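Local coordinates for protein imidazolonepropionase (Unidentified, PDB 2Q09) that catalyses the hydrolytic ring opening of imidazolone-5-propanoate to N-formimidoyl-L-glutamate, the third step of histidine degradation, at residues 73-78 with 136-141; 117-122 with 155-160; 126-131 with 163-168; 170-175 with 210-215. One frame throughout, in Å; residues are numbered along the deposited sequence.

Interaction 1 (73-78 with 136-141); sequences THLIFA and TTVEIK. With FE (Fe (III) ion), chain B.
Thr73 lies beside Ile140 of strand 135-141, their CA atoms nearest neighbours across the contact, and the chain from 73 to 76 runs at 68° to that from 138 to 141. Lys141 N bonds Thr73 O at 3.0 Å, whereas the bond from Thr73 N back to Glu139 O is weak. Side chains make up for it. Thr73 OG1, held between the backbone N and the carbonyl carbon (chi1 89°), donates to Glu139 O at 2.7 Å. Thr73 N also meets Glu139 OE1, at 3.1 Å and nearly along the C-O axis of that oxygen. The other oxygen, Glu139 OE2, takes Lys141 NZ on its syn side at 2.7 Å, and is also bonded by Thr172 OG1 and Lys240 NZ. An alanine in place of Glu139 would probably leave Thr73 N with its weak backbone bond and deprive Lys141 and Lys240 of a shared counter-charge. On the way to its ammonium group, Lys141 CD lies over one face of the His74 ring, 3.9 Å from the centroid and 16° off the normal, a CH-pi contact. The ring's NE2 binds the iron at 2.1 Å, in a site completed by His72, His242, Asp317 and a water. Ile140 carries the apolar part: its CG2 touches Ile76 CD1 at 3.6 Å, the two side chains at about a right angle, and its CD1 reaches Leu75 CD1 at 3.8 Å. A water donates to both Ile76 O and Lys141 O. An apolar methylene thus backs the metal ligand, while the buried charges beyond it pair among themselves, two ammonium groups that would favour an ionised Glu139.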
# COMPACT_ATOMS: atom_id res chain seq x y z
N THR A 73 -0.16 -3.70 -1.77
CA THR A 73 -1.03 -4.46 -2.66
C THR A 73 -0.28 -5.50 -3.48
O THR A 73 0.94 -5.41 -3.65
CB THR A 73 -1.83 -3.57 -3.64
OG1 THR A 73 -1.07 -3.36 -4.84
CG2 THR A 73 -2.15 -2.22 -3.01
N HIS A 74 -1.04 -6.47 -3.97
CA HIS A 74 -0.54 -7.54 -4.83
C HIS A 74 -1.51 -7.50 -6.02
O HIS A 74 -1.93 -8.55 -6.49
CB HIS A 74 -0.71 -8.93 -4.19
CG HIS A 74 -0.03 -9.11 -2.86
ND1 HIS A 74 1.04 -9.97 -2.69
CD2 HIS A 74 -0.33 -8.63 -1.63
CE1 HIS A 74 1.35 -10.02 -1.40
NE2 HIS A 74 0.54 -9.22 -0.74
N LEU A 75 -1.85 -6.32 -6.52
CA LEU A 75 -2.83 -6.22 -7.60
C LEU A 75 -2.44 -6.80 -8.96
O LEU A 75 -3.30 -6.94 -9.83
CB LEU A 75 -3.32 -4.78 -7.76
CG LEU A 75 -2.39 -3.69 -8.31
CD1 LEU A 75 -2.31 -3.78 -9.83
CD2 LEU A 75 -2.97 -2.32 -7.89
N ILE A 76 -1.17 -7.14 -9.13
CA ILE A 76 -0.73 -7.73 -10.39
C ILE A 76 -0.77 -9.26 -10.27
O ILE A 76 -0.06 -9.84 -9.45
CB ILE A 76 0.71 -7.31 -10.75
CG1 ILE A 76 0.71 -5.86 -11.25
CG2 ILE A 76 1.31 -8.26 -11.80
CD1 ILE A 76 2.12 -5.34 -11.61
N PHE A 77 -1.61 -9.89 -11.09
CA PHE A 77 -1.71 -11.34 -11.04
C PHE A 77 -2.65 -11.84 -12.12
O PHE A 77 -3.46 -11.07 -12.65
CB PHE A 77 -2.24 -11.78 -9.67
CG PHE A 77 -3.63 -11.29 -9.37
CD1 PHE A 77 -4.74 -11.96 -9.87
CD2 PHE A 77 -3.84 -10.13 -8.62
CE1 PHE A 77 -6.03 -11.49 -9.64
CE2 PHE A 77 -5.12 -9.64 -8.39
CZ PHE A 77 -6.23 -10.33 -8.90
N ALA A 78 -2.51 -13.12 -12.45
CA ALA A 78 -3.38 -13.75 -13.44
C ALA A 78 -4.16 -14.87 -12.76
O ALA A 78 -3.90 -15.19 -11.60
CB ALA A 78 -2.54 -14.33 -14.60
N THR A 136 -3.69 8.10 -5.27
CA THR A 136 -2.74 8.74 -6.17
C THR A 136 -1.37 8.09 -6.14
O THR A 136 -0.53 8.36 -7.00
CB THR A 136 -2.62 10.24 -5.85
OG1 THR A 136 -2.38 10.42 -4.45
CG2 THR A 136 -3.92 10.96 -6.24
N THR A 137 -1.14 7.24 -5.15
CA THR A 137 0.11 6.49 -5.03
C THR A 137 -0.25 5.09 -4.57
O THR A 137 -0.95 4.92 -3.56
CB THR A 137 1.09 7.10 -4.00
OG1 THR A 137 1.54 8.38 -4.45
CG2 THR A 137 2.30 6.18 -3.82
N VAL A 138 0.20 4.08 -5.30
CA VAL A 138 -0.08 2.70 -4.93
C VAL A 138 1.21 1.88 -4.94
O VAL A 138 2.08 2.10 -5.79
CB VAL A 138 -1.11 2.04 -5.91
CG1 VAL A 138 -0.57 2.07 -7.35
CG2 VAL A 138 -1.39 0.61 -5.49
N GLU A 139 1.34 0.98 -3.98
CA GLU A 139 2.50 0.10 -3.89
C GLU A 139 2.08 -1.25 -4.47
O GLU A 139 1.02 -1.78 -4.10
CB GLU A 139 2.93 -0.08 -2.44
CG GLU A 139 4.22 -0.90 -2.26
CD GLU A 139 3.96 -2.31 -1.73
OE1 GLU A 139 2.82 -2.82 -1.86
OE2 GLU A 139 4.91 -2.91 -1.18
N ILE A 140 2.89 -1.80 -5.37
CA ILE A 140 2.59 -3.08 -5.99
C ILE A 140 3.75 -4.05 -5.80
O ILE A 140 4.91 -3.72 -6.09
CB ILE A 140 2.29 -2.91 -7.49
CG1 ILE A 140 1.12 -1.94 -7.68
CG2 ILE A 140 1.97 -4.26 -8.13
CD1 ILE A 140 0.80 -1.62 -9.14
N LYS A 141 3.45 -5.24 -5.30
CA LYS A 141 4.48 -6.24 -5.05
C LYS A 141 4.56 -7.29 -6.15
O LYS A 141 3.62 -7.45 -6.94
CB LYS A 141 4.20 -6.96 -3.73
CG LYS A 141 3.92 -6.03 -2.55
CD LYS A 141 3.35 -6.80 -1.38
CE LYS A 141 2.93 -5.85 -0.25
NZ LYS A 141 4.09 -5.03 0.22
FE FE B . 0.11 -8.88 1.27
O HOH W 1 2.68 -9.77 -8.90
O HOH W 2 -1.30 -10.43 2.51

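Interaction 2 (117-122 with 155-160); sequences DQLFEL and LRVARR
Asp117 and Arg160 join two surface helices through a one-oxygen salt bridge. Asp117 OD1 receives Arg160 NH1 at 2.8 Å and lies tilted out of the guanidinium plane. The same oxygen takes a weak, bent bond from Arg160 NH2 at 3.2 Å, so a single acceptor serves two guanidinium nitrogens, the carboxylate standing almost perpendicular to the guanidinium plane. Arg160 NH1 has a further, long and weak ion pair with Glu116 OE2, while Glu116 OE1 is engaged in a salt bridge with Arg156 NE. Arg159 directs its charge elsewhere: NH1 to Asp209 OD2 and NH2 to Gly206 O.

The Arg160 chain bends at chi3 (85°), which puts NE above the Phe120 ring; the guanidinium lies flat on that face, with centres 4.3 Å apart and planes at 18°. The cation-pi contact is off-centre: NE stands over the rim, and NH2 comes within 3.6 Å of Phe120 CD2. The same guanidinium is therefore held by charge at its edge and by a flat aromatic surface on one face. Deeper in, Val157 packs between the helices. Its CG1 rests on the backbone of Phe120, 3.7 Å from the CA atom, and its CG2 meets Leu119 CB at 3.9 Å. The axes of 117-122 and 155-160 come within 9.4 Å and run in the same general sense, 47° apart. This is the side-by-side packing of successive helices, 116-133 and 148-164, in the outer layer of the amidohydrolase TIM barrel.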
# COMPACT_ATOMS: atom_id res chain seq x y z
N ASP A 117 2.39 -8.55 -21.27
CA ASP A 117 1.32 -7.72 -21.83
C ASP A 117 -0.04 -8.11 -21.25
O ASP A 117 -0.90 -7.25 -21.06
CB ASP A 117 1.25 -7.85 -23.36
CG ASP A 117 2.43 -7.21 -24.06
OD1 ASP A 117 3.09 -6.34 -23.45
OD2 ASP A 117 2.69 -7.57 -25.22
N GLN A 118 -0.25 -9.40 -21.00
CA GLN A 118 -1.52 -9.87 -20.44
C GLN A 118 -1.71 -9.41 -18.99
O GLN A 118 -2.81 -9.03 -18.59
CB GLN A 118 -1.60 -11.41 -20.49
CG GLN A 118 -1.82 -11.99 -21.88
CD GLN A 118 -1.84 -13.51 -21.90
OE1 GLN A 118 -0.91 -14.15 -21.42
NE2 GLN A 118 -2.90 -14.09 -22.46
N LEU A 119 -0.64 -9.45 -18.19
CA LEU A 119 -0.73 -9.01 -16.80
C LEU A 119 -1.06 -7.53 -16.73
O LEU A 119 -1.81 -7.09 -15.86
CB LEU A 119 0.59 -9.29 -16.07
CG LEU A 119 0.91 -10.77 -15.81
CD1 LEU A 119 2.30 -10.88 -15.20
CD2 LEU A 119 -0.14 -11.38 -14.89
N PHE A 120 -0.50 -6.76 -17.65
CA PHE A 120 -0.73 -5.32 -17.73
C PHE A 120 -2.21 -5.05 -18.00
O PHE A 120 -2.83 -4.23 -17.33
CB PHE A 120 0.13 -4.72 -18.85
CG PHE A 120 -0.13 -3.26 -19.10
CD1 PHE A 120 0.37 -2.29 -18.23
CD2 PHE A 120 -0.89 -2.86 -20.19
CE1 PHE A 120 0.11 -0.94 -18.46
CE2 PHE A 120 -1.15 -1.51 -20.42
CZ PHE A 120 -0.65 -0.55 -19.55
N GLU A 121 -2.75 -5.74 -19.00
CA GLU A 121 -4.15 -5.59 -19.37
C GLU A 121 -5.08 -6.03 -18.24
O GLU A 121 -6.16 -5.48 -18.06
CB GLU A 121 -4.46 -6.40 -20.64
CG GLU A 121 -3.71 -5.95 -21.89
CD GLU A 121 -4.06 -4.53 -22.31
OE1 GLU A 121 -5.23 -4.13 -22.17
OE2 GLU A 121 -3.16 -3.81 -22.80
N LEU A 122 -4.67 -7.05 -17.49
CA LEU A 122 -5.48 -7.55 -16.37
C LEU A 122 -5.46 -6.58 -15.19
O LEU A 122 -6.44 -6.46 -14.45
CB LEU A 122 -4.96 -8.91 -15.90
CG LEU A 122 -5.29 -10.11 -16.78
CD1 LEU A 122 -4.49 -11.32 -16.32
CD2 LEU A 122 -6.79 -10.39 -16.71
N LEU A 155 7.45 -6.69 -11.88
CA LEU A 155 7.94 -5.35 -11.58
C LEU A 155 7.88 -4.46 -12.82
O LEU A 155 7.60 -3.27 -12.71
CB LEU A 155 9.38 -5.41 -11.05
CG LEU A 155 9.59 -6.26 -9.79
CD1 LEU A 155 11.06 -6.20 -9.39
CD2 LEU A 155 8.71 -5.74 -8.64
N ARG A 156 8.14 -5.04 -13.99
CA ARG A 156 8.07 -4.26 -15.22
C ARG A 156 6.63 -3.85 -15.50
O ARG A 156 6.38 -2.74 -15.96
CB ARG A 156 8.64 -5.05 -16.40
CG ARG A 156 10.17 -5.10 -16.41
CD ARG A 156 10.71 -5.52 -17.78
NE ARG A 156 10.41 -6.91 -18.09
CZ ARG A 156 11.13 -7.94 -17.67
NH1 ARG A 156 12.20 -7.75 -16.91
NH2 ARG A 156 10.76 -9.17 -18.00
N VAL A 157 5.68 -4.74 -15.24
CA VAL A 157 4.28 -4.41 -15.47
C VAL A 157 3.90 -3.27 -14.53
O VAL A 157 3.15 -2.36 -14.91
CB VAL A 157 3.35 -5.62 -15.19
CG1 VAL A 157 1.88 -5.16 -15.17
CG2 VAL A 157 3.54 -6.69 -16.26
N ALA A 158 4.40 -3.31 -13.30
CA ALA A 158 4.11 -2.27 -12.32
C ALA A 158 4.61 -0.91 -12.85
O ALA A 158 3.87 0.07 -12.82
CB ALA A 158 4.76 -2.60 -10.99
N ARG A 159 5.85 -0.87 -13.33
CA ARG A 159 6.39 0.37 -13.89
C ARG A 159 5.52 0.82 -15.06
O ARG A 159 5.28 2.01 -15.22
CB ARG A 159 7.82 0.17 -14.40
CG ARG A 159 8.88 -0.08 -13.32
CD ARG A 159 9.04 1.10 -12.35
NE ARG A 159 10.18 0.88 -11.47
CZ ARG A 159 10.31 1.38 -10.24
NH1 ARG A 159 9.36 2.15 -9.72
NH2 ARG A 159 11.39 1.09 -9.53
N ARG A 160 5.09 -0.13 -15.89
CA ARG A 160 4.24 0.20 -17.05
C ARG A 160 2.94 0.87 -16.62
O ARG A 160 2.46 1.80 -17.26
CB ARG A 160 3.90 -1.06 -17.85
CG ARG A 160 4.77 -1.28 -19.06
CD ARG A 160 4.49 -2.63 -19.72
NE ARG A 160 3.38 -2.62 -20.66
CZ ARG A 160 3.00 -3.70 -21.34
NH1 ARG A 160 3.62 -4.86 -21.17
NH2 ARG A 160 1.99 -3.61 -22.20

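Interaction 3 (126-131 with 163-168); sequences RVKSLI and EALPIR
Val127 and Leu165 form the close centre of this wholly apolar contact between helix 116-133 and the turn that follows helix 148-164. Leu165 is the first residue to depart from helical geometry there, and its CD1 rests 3.6 Å from Val127 CG1, the two side chains meeting at a slant. The same methyl of Val127 also reaches Ile167 CG2 at 4.1 Å. Ile167 holds CG1 anti to its backbone N (chi1 -160°) and presents it to Ile131 CD1. That pair is close, but the position of the Ile131 methyl is doubtful, because it is modelled too near Val127 O. Inward, the packing continues: Val127 touches Leu75, and both Leu130 and Ile167 touch Val138 of strand 135-141.

The outer side is sparser: exposed Lys128 stretches out beyond CG and makes one touch, through its aliphatic CE, which lies 4.0 Å from Leu165 CD2 with the side chains crossing at about a right angle. Between the two packed residues, Pro166 sits at the centre of an inverse gamma turn, and its O is bonded by Arg398 NH2. The turn redirects the chain from helix into strand 168-176. It is one of the alpha-to-beta turns of a TIM barrel, at the N-terminal ends of the strands and so on the opposite side from the metal site.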
# COMPACT_ATOMS: atom_id res chain seq x y z
N ARG A 126 -8.11 -2.79 -12.51
CA ARG A 126 -7.99 -2.82 -11.05
C ARG A 126 -7.45 -1.47 -10.57
O ARG A 126 -7.98 -0.87 -9.63
CB ARG A 126 -7.05 -3.95 -10.63
CG ARG A 126 -7.56 -5.35 -11.04
CD ARG A 126 -6.51 -6.44 -10.83
NE ARG A 126 -6.96 -7.70 -11.43
CZ ARG A 126 -6.15 -8.70 -11.78
NH1 ARG A 126 -4.84 -8.60 -11.60
NH2 ARG A 126 -6.66 -9.79 -12.34
N VAL A 127 -6.40 -0.98 -11.22
CA VAL A 127 -5.83 0.31 -10.85
C VAL A 127 -6.82 1.44 -11.09
O VAL A 127 -6.85 2.41 -10.33
CB VAL A 127 -4.54 0.61 -11.64
CG1 VAL A 127 -3.98 1.98 -11.23
CG2 VAL A 127 -3.50 -0.47 -11.36
N LYS A 128 -7.65 1.32 -12.12
CA LYS A 128 -8.62 2.36 -12.41
C LYS A 128 -9.65 2.50 -11.30
O LYS A 128 -10.16 3.60 -11.05
CB LYS A 128 -9.30 2.10 -13.76
CG LYS A 128 -8.34 2.35 -14.93
CD LYS A 128 -9.02 2.19 -16.28
CE LYS A 128 -8.00 2.44 -17.39
NZ LYS A 128 -8.58 2.31 -18.75
N SER A 129 -9.97 1.40 -10.63
CA SER A 129 -10.93 1.47 -9.54
C SER A 129 -10.31 2.22 -8.36
O SER A 129 -10.98 2.98 -7.67
CB SER A 129 -11.37 0.08 -9.10
OG SER A 129 -12.34 -0.44 -10.00
N LEU A 130 -9.02 2.00 -8.12
CA LEU A 130 -8.35 2.70 -7.03
C LEU A 130 -8.27 4.18 -7.38
O LEU A 130 -8.48 5.05 -6.53
CB LEU A 130 -6.95 2.13 -6.79
CG LEU A 130 -6.86 0.71 -6.22
CD1 LEU A 130 -5.41 0.32 -6.02
CD2 LEU A 130 -7.60 0.66 -4.88
N ILE A 131 -7.95 4.47 -8.64
CA ILE A 131 -7.84 5.86 -9.10
C ILE A 131 -9.10 6.67 -8.81
O ILE A 131 -9.02 7.77 -8.24
CB ILE A 131 -7.54 5.90 -10.63
CG1 ILE A 131 -6.03 5.74 -10.89
CG2 ILE A 131 -7.96 7.25 -11.22
CD1 ILE A 131 -5.35 4.70 -10.05
N GLU A 163 3.39 4.41 -15.76
CA GLU A 163 3.65 5.25 -16.93
C GLU A 163 2.38 5.47 -17.75
O GLU A 163 2.18 6.55 -18.32
CB GLU A 163 4.71 4.61 -17.82
CG GLU A 163 6.13 4.74 -17.28
CD GLU A 163 6.56 6.18 -17.16
OE1 GLU A 163 6.13 6.86 -16.20
OE2 GLU A 163 7.32 6.65 -18.04
N ALA A 164 1.53 4.46 -17.80
CA ALA A 164 0.30 4.53 -18.58
C ALA A 164 -0.88 5.23 -17.90
O ALA A 164 -1.77 5.74 -18.58
CB ALA A 164 -0.11 3.14 -19.02
N LEU A 165 -0.88 5.26 -16.57
CA LEU A 165 -1.98 5.88 -15.84
C LEU A 165 -1.50 7.01 -14.94
O LEU A 165 -0.33 7.05 -14.55
CB LEU A 165 -2.70 4.82 -14.98
CG LEU A 165 -3.32 3.63 -15.73
CD1 LEU A 165 -3.83 2.60 -14.74
CD2 LEU A 165 -4.45 4.11 -16.63
N PRO A 166 -2.39 7.96 -14.61
CA PRO A 166 -2.04 9.10 -13.76
C PRO A 166 -2.01 8.69 -12.29
O PRO A 166 -2.87 9.08 -11.50
CB PRO A 166 -3.15 10.10 -14.06
CG PRO A 166 -4.35 9.21 -14.23
CD PRO A 166 -3.79 8.06 -15.07
N ILE A 167 -1.00 7.91 -11.92
CA ILE A 167 -0.88 7.42 -10.56
C ILE A 167 0.58 7.05 -10.29
O ILE A 167 1.27 6.55 -11.17
CB ILE A 167 -1.82 6.18 -10.38
CG1 ILE A 167 -2.12 5.91 -8.91
CG2 ILE A 167 -1.22 4.97 -11.07
CD1 ILE A 167 -0.96 5.40 -8.11
N ARG A 168 1.06 7.32 -9.07
CA ARG A 168 2.44 6.99 -8.71
C ARG A 168 2.50 5.53 -8.25
O ARG A 168 1.67 5.08 -7.46
CB ARG A 168 2.94 7.90 -7.60
CG ARG A 168 2.95 9.38 -7.96
CD ARG A 168 3.37 10.23 -6.76
NE ARG A 168 3.17 11.66 -6.99
CZ ARG A 168 4.01 12.44 -7.66
NH1 ARG A 168 5.13 11.93 -8.18
NH2 ARG A 168 3.73 13.73 -7.83

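Interaction 4 (170-175 with 210-215); sequences KTTLLA and AVDVFC. With DI6 (3-[(4S)-2,5-dioxoimidazolidin-4-yl]propanoic acid), chain C.
Leu173 and Val211 pair in parallel, joining the two strands of the beta-alpha-beta unit 168-176, 187-204, 210-213 as neighbours in the TIM barrel. Leu173 N bonds Ala210 O at 2.8 Å, and Leu173 O receives Asp212 N at 2.9 Å in an almost straight bond. Asp212 can be followed outward. Its CB is wedged between Leu174 CD1, at 3.4 Å, and Thr172 CG2, at 3.5 Å. CG, anti to the backbone N (chi1 -163°), runs side by side with the Leu174 side chain and stays against that CD1. At the tip OD1 takes Val213 N of its own strand at 2.6 Å, on its anti side and tilted out of the carboxylate plane, and makes a weak bond with His242 ND1, a metal ligand's other nitrogen. OD2 ends in a salt bridge with Lys141 NZ. Two residues on, Phe214 enters the inhibitor pocket and also touches His242 and Gln245. An alanine in place of Phe214 would probably open a gap beside those two residues and leave the inhibitor's carbonyl without its aromatic cover. That carbonyl oxygen, O5, stands over one face of the ring, toward the rim, 3.1 Å from Phe214 CD1.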
# COMPACT_ATOMS: atom_id res chain seq x y z
N LYS A 170 4.93 2.48 -6.56
CA LYS A 170 6.15 2.11 -5.85
C LYS A 170 6.18 0.59 -6.01
O LYS A 170 5.17 -0.09 -5.79
CB LYS A 170 6.05 2.47 -4.36
CG LYS A 170 5.82 3.96 -4.10
CD LYS A 170 6.96 4.83 -4.60
CE LYS A 170 8.25 4.60 -3.82
NZ LYS A 170 9.29 5.59 -4.21
N THR A 171 7.33 0.06 -6.41
CA THR A 171 7.43 -1.38 -6.61
C THR A 171 8.13 -2.06 -5.46
O THR A 171 9.02 -1.49 -4.83
CB THR A 171 8.19 -1.71 -7.91
OG1 THR A 171 9.51 -1.15 -7.84
CG2 THR A 171 7.45 -1.14 -9.11
N THR A 172 7.74 -3.30 -5.19
CA THR A 172 8.34 -4.06 -4.11
C THR A 172 8.59 -5.49 -4.54
O THR A 172 7.68 -6.19 -4.99
CB THR A 172 7.43 -4.05 -2.87
OG1 THR A 172 7.23 -2.70 -2.43
CG2 THR A 172 8.07 -4.84 -1.74
N LEU A 173 9.84 -5.93 -4.41
CA LEU A 173 10.21 -7.29 -4.77
C LEU A 173 9.81 -8.24 -3.65
O LEU A 173 10.35 -8.17 -2.55
CB LEU A 173 11.72 -7.38 -4.99
CG LEU A 173 12.23 -8.77 -5.35
CD1 LEU A 173 11.73 -9.14 -6.74
CD2 LEU A 173 13.76 -8.79 -5.32
N LEU A 174 8.88 -9.14 -3.94
CA LEU A 174 8.42 -10.10 -2.95
C LEU A 174 8.66 -11.53 -3.44
O LEU A 174 7.74 -12.35 -3.47
CB LEU A 174 6.93 -9.89 -2.67
CG LEU A 174 6.27 -10.78 -1.61
CD1 LEU A 174 6.86 -10.49 -0.24
CD2 LEU A 174 4.77 -10.53 -1.59
N ALA A 175 9.89 -11.82 -3.84
CA ALA A 175 10.24 -13.15 -4.32
C ALA A 175 10.15 -14.16 -3.17
O ALA A 175 9.91 -15.34 -3.39
CB ALA A 175 11.65 -13.15 -4.92
N ALA A 210 11.75 -1.43 -3.14
CA ALA A 210 11.88 -2.06 -1.83
C ALA A 210 11.83 -3.58 -1.93
O ALA A 210 11.49 -4.13 -2.99
CB ALA A 210 10.77 -1.57 -0.91
N VAL A 211 12.19 -4.26 -0.84
CA VAL A 211 12.18 -5.71 -0.77
C VAL A 211 11.31 -6.15 0.41
O VAL A 211 11.45 -5.63 1.52
CB VAL A 211 13.60 -6.29 -0.59
CG1 VAL A 211 13.55 -7.80 -0.47
CG2 VAL A 211 14.47 -5.88 -1.76
N ASP A 212 10.43 -7.11 0.15
CA ASP A 212 9.47 -7.62 1.14
C ASP A 212 9.73 -9.11 1.38
O ASP A 212 10.40 -9.77 0.59
CB ASP A 212 8.05 -7.42 0.58
CG ASP A 212 6.96 -7.52 1.63
OD1 ASP A 212 7.21 -8.00 2.76
OD2 ASP A 212 5.82 -7.11 1.31
N VAL A 213 9.18 -9.64 2.47
CA VAL A 213 9.34 -11.05 2.83
C VAL A 213 8.16 -11.60 3.62
O VAL A 213 7.60 -10.92 4.47
CB VAL A 213 10.61 -11.27 3.70
CG1 VAL A 213 10.66 -12.70 4.18
CG2 VAL A 213 11.87 -10.93 2.90
N PHE A 214 7.78 -12.84 3.33
CA PHE A 214 6.70 -13.49 4.06
C PHE A 214 7.36 -14.37 5.11
O PHE A 214 7.71 -15.52 4.85
CB PHE A 214 5.84 -14.34 3.13
CG PHE A 214 4.76 -15.10 3.85
CD1 PHE A 214 3.94 -14.46 4.78
CD2 PHE A 214 4.53 -16.45 3.57
CE1 PHE A 214 2.91 -15.15 5.42
CE2 PHE A 214 3.51 -17.14 4.21
CZ PHE A 214 2.70 -16.49 5.13
N CYS A 215 7.53 -13.81 6.31
CA CYS A 215 8.16 -14.52 7.42
C CYS A 215 7.10 -15.22 8.26
O CYS A 215 6.35 -14.57 8.99
CB CYS A 215 8.94 -13.52 8.26
SG CYS A 215 9.63 -14.22 9.79
N1 DI6 C . -0.29 -13.20 3.30
C2 DI6 C . -1.49 -13.10 2.69
O2 DI6 C . -2.58 -13.04 3.22
C3 DI6 C . -1.18 -13.05 1.17
N4 DI6 C . 0.29 -13.16 1.15
C5 DI6 C . 0.72 -13.24 2.42
O5 DI6 C . 1.90 -13.32 2.74
C6 DI6 C . -1.87 -14.21 0.45
C7 DI6 C . -1.59 -14.21 -1.06
C8 DI6 C . -2.27 -15.35 -1.84
O9 DI6 C . -2.35 -15.22 -3.07
O10 DI6 C . -2.71 -16.36 -1.23

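From the N terminus the chain opens interaction 1 at 73-78, then interaction 2 at 117-122 and interaction 3 at 126-131 along one helix. They close in the same order, at 136-141, 155-160 and 163-168, so these three loops cross one another and none nests. Interaction 4 follows in series, opening at 170-175 and closing at 210-215. Interaction 2 fastens helices 116-133 and 148-164 on the barrel's outside; interaction 3 fastens helix 116-133 to the turn leading into strand 168-176; Phe120 touches Ala164 between them. Interactions 1 and 4 tie successive barrel strands and meet through Glu139 and Thr172. Ile76 packs on Val157 and Ala158, linking interaction 1 to the helical layer.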